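Cytochrome P450 (Novosphingobium aromaticivorans, PDB 3OFT) is a haem protein of the cytochrome P450 superfamily, built on the mainly helical P450 fold around its haem. Local coordinates at residues V57-S69 with P332-R344. Numbering follows the deposited sequence.
With HEM (protoporphyrin IX containing Fe), chain D.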
loop_
_atom_site.group_PDB
_atom_site.type_symbol
_atom_site.label_atom_id
_atom_site.label_comp_id
_atom_site.label_asym_id
_atom_site.label_seq_id
_atom_site.Cartn_x
_atom_site.Cartn_y
_atom_site.Cartn_z
ATOM N N VAL A 57 14.405 6.961 -8.626
ATOM C CA VAL A 57 13.279 6.119 -8.134
ATOM C C VAL A 57 12.363 5.852 -9.273
ATOM O O VAL A 57 12.019 4.681 -9.576
ATOM C CB VAL A 57 12.439 6.823 -7.024
ATOM C CG1 VAL A 57 11.171 5.964 -6.634
ATOM C CG2 VAL A 57 13.285 7.031 -5.789
ATOM N N ARG A 58 11.958 6.938 -9.945
ATOM C CA ARG A 58 10.983 6.806 -11.030
ATOM C C ARG A 58 11.499 5.944 -12.229
ATOM O O ARG A 58 10.754 5.097 -12.790
ATOM C CB ARG A 58 10.525 8.198 -11.489
ATOM C CG ARG A 58 9.492 8.173 -12.550
ATOM C CD ARG A 58 8.140 7.803 -11.989
ATOM N NE ARG A 58 7.101 8.019 -13.010
ATOM C CZ ARG A 58 5.798 8.120 -12.753
ATOM N NH1 ARG A 58 5.367 8.022 -11.512
ATOM N NH2 ARG A 58 4.934 8.290 -13.745
ATOM N N GLU A 59 12.746 6.148 -12.629
ATOM C CA GLU A 59 13.318 5.418 -13.763
ATOM C C GLU A 59 13.510 3.927 -13.466
ATOM O O GLU A 59 13.181 3.062 -14.282
ATOM C CB GLU A 59 14.618 6.058 -14.275
ATOM C CG GLU A 59 15.875 5.776 -13.443
ATOM C CD GLU A 59 17.174 6.220 -14.116
ATOM O OE1 GLU A 59 18.207 6.255 -13.407
ATOM O OE2 GLU A 59 17.155 6.534 -15.330
ATOM N N LEU A 60 14.048 3.609 -12.304
ATOM C CA LEU A 60 14.317 2.190 -11.997
ATOM C C LEU A 60 13.040 1.382 -11.742
ATOM O O LEU A 60 12.955 0.203 -12.094
ATOM C CB LEU A 60 15.176 2.153 -10.747
ATOM C CG LEU A 60 16.703 2.146 -10.865
ATOM C CD1 LEU A 60 17.364 2.408 -12.229
ATOM C CD2 LEU A 60 17.461 2.625 -9.549
ATOM N N TRP A 61 12.026 2.025 -11.159
ATOM C CA TRP A 61 10.756 1.351 -10.855
ATOM C C TRP A 61 10.078 0.920 -12.148
ATOM O O TRP A 61 9.419 -0.130 -12.209
ATOM C CB TRP A 61 9.846 2.310 -10.088
ATOM C CG TRP A 61 8.756 1.658 -9.254
ATOM C CD1 TRP A 61 7.868 0.691 -9.629
ATOM C CD2 TRP A 61 8.426 2.014 -7.918
ATOM N NE1 TRP A 61 7.001 0.402 -8.563
ATOM C CE2 TRP A 61 7.335 1.210 -7.514
ATOM C CE3 TRP A 61 8.955 2.935 -7.015
ATOM C CZ2 TRP A 61 6.767 1.296 -6.226
ATOM C CZ3 TRP A 61 8.385 3.033 -5.732
ATOM C CH2 TRP A 61 7.298 2.211 -5.360
ATOM N N GLY A 62 10.237 1.736 -13.184
ATOM C CA GLY A 62 9.600 1.467 -14.458
ATOM C C GLY A 62 10.368 0.504 -15.363
ATOM O O GLY A 62 9.824 0.050 -16.380
ATOM N N ASP A 63 11.618 0.202 -15.014
ATOM C CA ASP A 63 12.454 -0.706 -15.820
ATOM C C ASP A 63 12.126 -2.143 -15.437
ATOM O O ASP A 63 12.923 -2.824 -14.790
ATOM C CB ASP A 63 13.951 -0.402 -15.605
ATOM C CG ASP A 63 14.871 -1.085 -16.645
ATOM O OD1 ASP A 63 14.412 -2.009 -17.363
ATOM O OD2 ASP A 63 16.074 -0.693 -16.695
ATOM N N ALA A 64 10.981 -2.644 -15.890
ATOM C CA ALA A 64 10.569 -3.997 -15.511
ATOM C C ALA A 64 11.399 -5.038 -16.250
ATOM O O ALA A 64 11.455 -6.185 -15.816
ATOM C CB ALA A 64 9.042 -4.257 -15.773
ATOM N N GLU A 65 12.044 -4.639 -17.350
ATOM C CA GLU A 65 12.848 -5.611 -18.104
ATOM C C GLU A 65 14.172 -5.991 -17.404
ATOM O O GLU A 65 14.515 -7.166 -17.283
ATOM C CB GLU A 65 13.076 -5.151 -19.560
ATOM C CG GLU A 65 14.022 -6.128 -20.354
ATOM C CD GLU A 65 14.297 -5.717 -21.798
ATOM O OE1 GLU A 65 14.134 -4.514 -22.109
ATOM O OE2 GLU A 65 14.669 -6.607 -22.612
ATOM N N ARG A 66 14.877 -5.018 -16.869
ATOM C CA ARG A 66 16.182 -5.287 -16.297
ATOM C C ARG A 66 16.174 -5.429 -14.776
ATOM O O ARG A 66 17.093 -6.013 -14.218
ATOM C CB ARG A 66 17.158 -4.221 -16.743
ATOM C CG ARG A 66 17.306 -4.161 -18.272
ATOM C CD ARG A 66 18.408 -3.206 -18.619
ATOM N NE ARG A 66 18.007 -1.822 -18.316
ATOM C CZ ARG A 66 18.800 -0.766 -18.415
ATOM N NH1 ARG A 66 20.072 -0.906 -18.782
ATOM N NH2 ARG A 66 18.331 0.441 -18.141
ATOM N N LEU A 67 15.121 -4.933 -14.120
ATOM C CA LEU A 67 14.981 -5.048 -12.653
ATOM C C LEU A 67 13.718 -5.846 -12.357
ATOM O O LEU A 67 12.609 -5.312 -12.430
ATOM C CB LEU A 67 14.917 -3.656 -12.009
ATOM C CG LEU A 67 16.151 -2.773 -12.186
ATOM C CD1 LEU A 67 15.920 -1.511 -11.355
ATOM C CD2 LEU A 67 17.430 -3.471 -11.702
ATOM N N SER A 68 13.925 -7.114 -12.016
ATOM C CA SER A 68 12.907 -8.123 -11.804
ATOM C C SER A 68 12.216 -7.887 -10.489
ATOM O O SER A 68 12.818 -7.388 -9.511
ATOM C CB SER A 68 13.523 -9.547 -11.815
ATOM O OG SER A 68 12.610 -10.597 -11.426
ATOM N N SER A 69 10.948 -8.283 -10.484
ATOM C CA SER A 69 10.075 -8.192 -9.308
ATOM C C SER A 69 10.093 -9.493 -8.532
ATOM O O SER A 69 9.348 -9.656 -7.551
ATOM C CB SER A 69 8.636 -7.876 -9.708
ATOM O OG SER A 69 8.549 -6.527 -10.153
ATOM N N PRO A 332 -2.976 11.083 -11.184
ATOM C CA PRO A 332 -2.356 10.200 -10.177
ATOM C C PRO A 332 -1.238 9.312 -10.766
ATOM O O PRO A 332 -0.274 9.027 -10.097
ATOM C CB PRO A 332 -3.529 9.357 -9.711
ATOM C CG PRO A 332 -4.691 10.362 -9.768
ATOM C CD PRO A 332 -4.451 11.048 -11.092
ATOM N N ILE A 333 -1.380 8.902 -12.021
ATOM C CA ILE A 333 -0.338 8.122 -12.698
ATOM C C ILE A 333 1.009 8.832 -12.780
ATOM O O ILE A 333 2.049 8.166 -12.878
ATOM C CB ILE A 333 -0.865 7.579 -14.085
ATOM C CG1 ILE A 333 -0.171 6.258 -14.485
ATOM C CG2 ILE A 333 -0.834 8.648 -15.145
ATOM C CD1 ILE A 333 -0.978 5.423 -15.492
ATOM N N ARG A 334 1.024 10.170 -12.700
ATOM C CA ARG A 334 2.280 10.916 -12.825
ATOM C C ARG A 334 3.124 10.925 -11.556
ATOM O O ARG A 334 4.288 11.315 -11.586
ATOM C CB ARG A 334 2.048 12.339 -13.329
ATOM C CG ARG A 334 1.789 12.339 -14.861
ATOM C CD ARG A 334 1.416 13.714 -15.371
ATOM N NE ARG A 334 2.561 14.627 -15.414
ATOM C CZ ARG A 334 2.474 15.960 -15.498
ATOM N NH1 ARG A 334 1.292 16.563 -15.529
ATOM N NH2 ARG A 334 3.582 16.691 -15.545
ATOM N N HIS A 335 2.553 10.490 -10.444
ATOM C CA HIS A 335 3.394 10.288 -9.267
ATOM C C HIS A 335 3.454 8.785 -8.961
ATOM O O HIS A 335 2.976 7.955 -9.753
ATOM C CB HIS A 335 2.937 11.148 -8.068
ATOM C CG HIS A 335 1.541 10.848 -7.593
ATOM N ND1 HIS A 335 1.237 9.752 -6.821
ATOM C CD2 HIS A 335 0.391 11.541 -7.730
ATOM C CE1 HIS A 335 -0.063 9.744 -6.559
ATOM N NE2 HIS A 335 -0.590 10.843 -7.063
ATOM N N THR A 336 4.066 8.447 -7.843
ATOM C CA THR A 336 4.521 7.067 -7.630
ATOM C C THR A 336 3.848 6.387 -6.441
ATOM O O THR A 336 4.267 5.302 -6.033
ATOM C CB THR A 336 6.077 7.041 -7.630
ATOM O OG1 THR A 336 6.541 7.574 -8.887
ATOM C CG2 THR A 336 6.636 5.633 -7.521
ATOM N N THR A 337 2.766 6.977 -5.898
ATOM C CA THR A 337 2.095 6.339 -4.741
ATOM C C THR A 337 1.698 4.882 -5.068
ATOM O O THR A 337 1.857 3.984 -4.227
ATOM C CB THR A 337 0.858 7.128 -4.249
ATOM O OG1 THR A 337 1.298 8.419 -3.831
ATOM C CG2 THR A 337 0.197 6.395 -3.041
ATOM N N MET A 338 1.221 4.662 -6.296
ATOM C CA MET A 338 0.742 3.370 -6.717
ATOM C C MET A 338 1.774 2.625 -7.587
ATOM O O MET A 338 1.464 1.596 -8.159
ATOM C CB MET A 338 -0.570 3.568 -7.490
ATOM C CG MET A 338 -1.600 4.441 -6.749
ATOM S SD MET A 338 -2.048 3.780 -5.147
ATOM C CE MET A 338 -2.633 2.248 -5.636
ATOM N N GLY A 339 2.995 3.135 -7.636
ATOM C CA GLY A 339 4.054 2.535 -8.437
ATOM C C GLY A 339 4.115 3.113 -9.830
ATOM O O GLY A 339 3.588 4.212 -10.098
ATOM N N VAL A 340 4.793 2.402 -10.706
ATOM C CA VAL A 340 4.991 2.889 -12.088
ATOM C C VAL A 340 5.150 1.764 -13.102
ATOM O O VAL A 340 5.726 0.713 -12.810
ATOM C CB VAL A 340 6.113 3.986 -12.195
ATOM C CG1 VAL A 340 7.013 4.025 -11.018
ATOM C CG2 VAL A 340 6.827 4.110 -13.582
ATOM N N GLY A 341 4.628 2.009 -14.298
ATOM C CA GLY A 341 4.792 1.071 -15.411
ATOM C C GLY A 341 3.955 -0.181 -15.253
ATOM O O GLY A 341 2.820 -0.100 -14.754
ATOM N N ALA A 342 4.539 -1.330 -15.637
ATOM C CA ALA A 342 3.761 -2.565 -15.835
ATOM C C ALA A 342 3.066 -3.049 -14.560
ATOM O O ALA A 342 2.000 -3.583 -14.645
ATOM C CB ALA A 342 4.663 -3.659 -16.334
ATOM N N HIS A 343 3.695 -2.868 -13.399
ATOM C CA HIS A 343 3.165 -3.417 -12.141
ATOM C C HIS A 343 2.305 -2.414 -11.365
ATOM O O HIS A 343 1.910 -2.679 -10.216
ATOM C CB HIS A 343 4.320 -3.913 -11.240
ATOM C CG HIS A 343 4.950 -5.207 -11.686
ATOM N ND1 HIS A 343 4.450 -6.440 -11.322
ATOM C CD2 HIS A 343 6.065 -5.457 -12.428
ATOM C CE1 HIS A 343 5.210 -7.393 -11.831
ATOM N NE2 HIS A 343 6.199 -6.826 -12.503
ATOM N N ARG A 344 2.003 -1.268 -11.974
ATOM C CA ARG A 344 1.240 -0.212 -11.234
ATOM C C ARG A 344 -0.010 -0.787 -10.572
ATOM O O ARG A 344 -0.782 -1.532 -11.196
ATOM C CB ARG A 344 0.900 1.027 -12.127
ATOM C CG ARG A 344 0.274 2.204 -11.306
ATOM C CD ARG A 344 0.202 3.552 -12.071
ATOM N NE ARG A 344 -0.363 4.580 -11.187
ATOM C CZ ARG A 344 -1.664 4.843 -11.083
ATOM N NH1 ARG A 344 -2.542 4.225 -11.866
ATOM N NH2 ARG A 344 -2.083 5.754 -10.228
HETATM C CHA HEM D . 0.731 -3.247 -6.733
HETATM C CHB HEM D . 0.421 0.490 -3.627
HETATM C CHC HEM D . -4.136 -0.750 -2.632
HETATM C CHD HEM D . -3.465 -4.959 -4.856
HETATM C C1A HEM D . 0.997 -2.090 -6.025
HETATM C C2A HEM D . 2.201 -1.305 -6.162
HETATM C C3A HEM D . 2.145 -0.274 -5.327
HETATM C C4A HEM D . 0.890 -0.382 -4.580
HETATM C CMA HEM D . 3.270 0.775 -5.147
HETATM C CAA HEM D . 3.355 -1.589 -7.168
HETATM C CBA HEM D . 4.257 -2.635 -6.553
HETATM C CGA HEM D . 5.485 -2.910 -7.409
HETATM O O1A HEM D . 6.248 -3.866 -7.062
HETATM O O2A HEM D . 5.761 -2.219 -8.439
HETATM C C1B HEM D . -0.855 0.503 -3.082
HETATM C C2B HEM D . -1.395 1.516 -2.212
HETATM C C3B HEM D . -2.666 1.154 -1.949
HETATM C C4B HEM D . -2.939 -0.088 -2.647
HETATM C CMB HEM D . -0.610 2.750 -1.729
HETATM C CAB HEM D . -3.745 1.793 -1.070
HETATM C CBB HEM D . -3.536 2.895 -0.327
HETATM C C1C HEM D . -4.412 -1.992 -3.125
HETATM C C2C HEM D . -5.685 -2.697 -3.070
HETATM C C3C HEM D . -5.461 -3.897 -3.677
HETATM C C4C HEM D . -4.114 -3.921 -4.198
HETATM C CMC HEM D . -6.981 -2.154 -2.388
HETATM C CAC HEM D . -6.422 -5.077 -3.963
HETATM C CBC HEM D . -7.438 -5.383 -3.164
HETATM C C1D HEM D . -2.320 -4.877 -5.578
HETATM C C2D HEM D . -1.823 -5.941 -6.439
HETATM C C3D HEM D . -0.550 -5.382 -7.046
HETATM C C4D HEM D . -0.354 -4.074 -6.485
HETATM C CMD HEM D . -2.498 -7.330 -6.726
HETATM C CAD HEM D . 0.342 -6.152 -8.062
HETATM C CBD HEM D . 0.029 -5.546 -9.441
HETATM C CGD HEM D . 1.042 -6.167 -10.408
HETATM O O1D HEM D . 2.075 -6.730 -9.991
HETATM O O2D HEM D . 0.866 -6.064 -11.627
HETATM N NA HEM D . 0.198 -1.480 -5.055
HETATM N NB HEM D . -1.847 -0.417 -3.351
HETATM N NC HEM D . -3.506 -2.745 -3.855
HETATM N ND HEM D . -1.423 -3.814 -5.613
HETATM FE FE HEM D . -1.675 -2.079 -4.528
HETATM O O HOH W 1 4.689 -0.562 -10.302
HETATM O O HOH W 2 7.185 -1.169 -16.810
HETATM O O HOH W 3 -0.755 -3.309 -2.695
#
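Propionate oxygen O2A of the haem accepts directly from W61 NE1 at 2.9 Å and, through water 1, is linked to V340 N of the facing loop; the oxygen of water 1 donates to haem O2A at 2.7 Å. W61 reaches the carboxylate with its indole edge. One face of the same ring is covered by the 332-344 loop, where T336 CG2 stands 3.8 Å from the centroid of the six-membered ring and V340 CG1 lies over the five-membered ring, both as CH-pi contacts. G339 CA lies 3.3 Å above the indole plane, toward the rim, on the same face as T336 CG2.

At the far end, R58 sends its guanidinium across the loop, CG anti to the backbone N (chi1 -178°) and the chain bent at chi2. Its NH2 meets I333 O at 3.0 Å, nearly straight (167°), in the guanidinium plane and on a carbonyl lone pair, while NH1 bonds weakly to H335 O. V340 covers one guanidinium face.

The second propionate is held by H343, whose ND1 lies 2.7 Å from haem O1D, with S69 OG over the imidazole face. Helix 54-62 is thus tied to the loop leading to helix 348-365, and with donors from W61, H343, R98 and R285 around the haem, the propionate charges are probably well compensated.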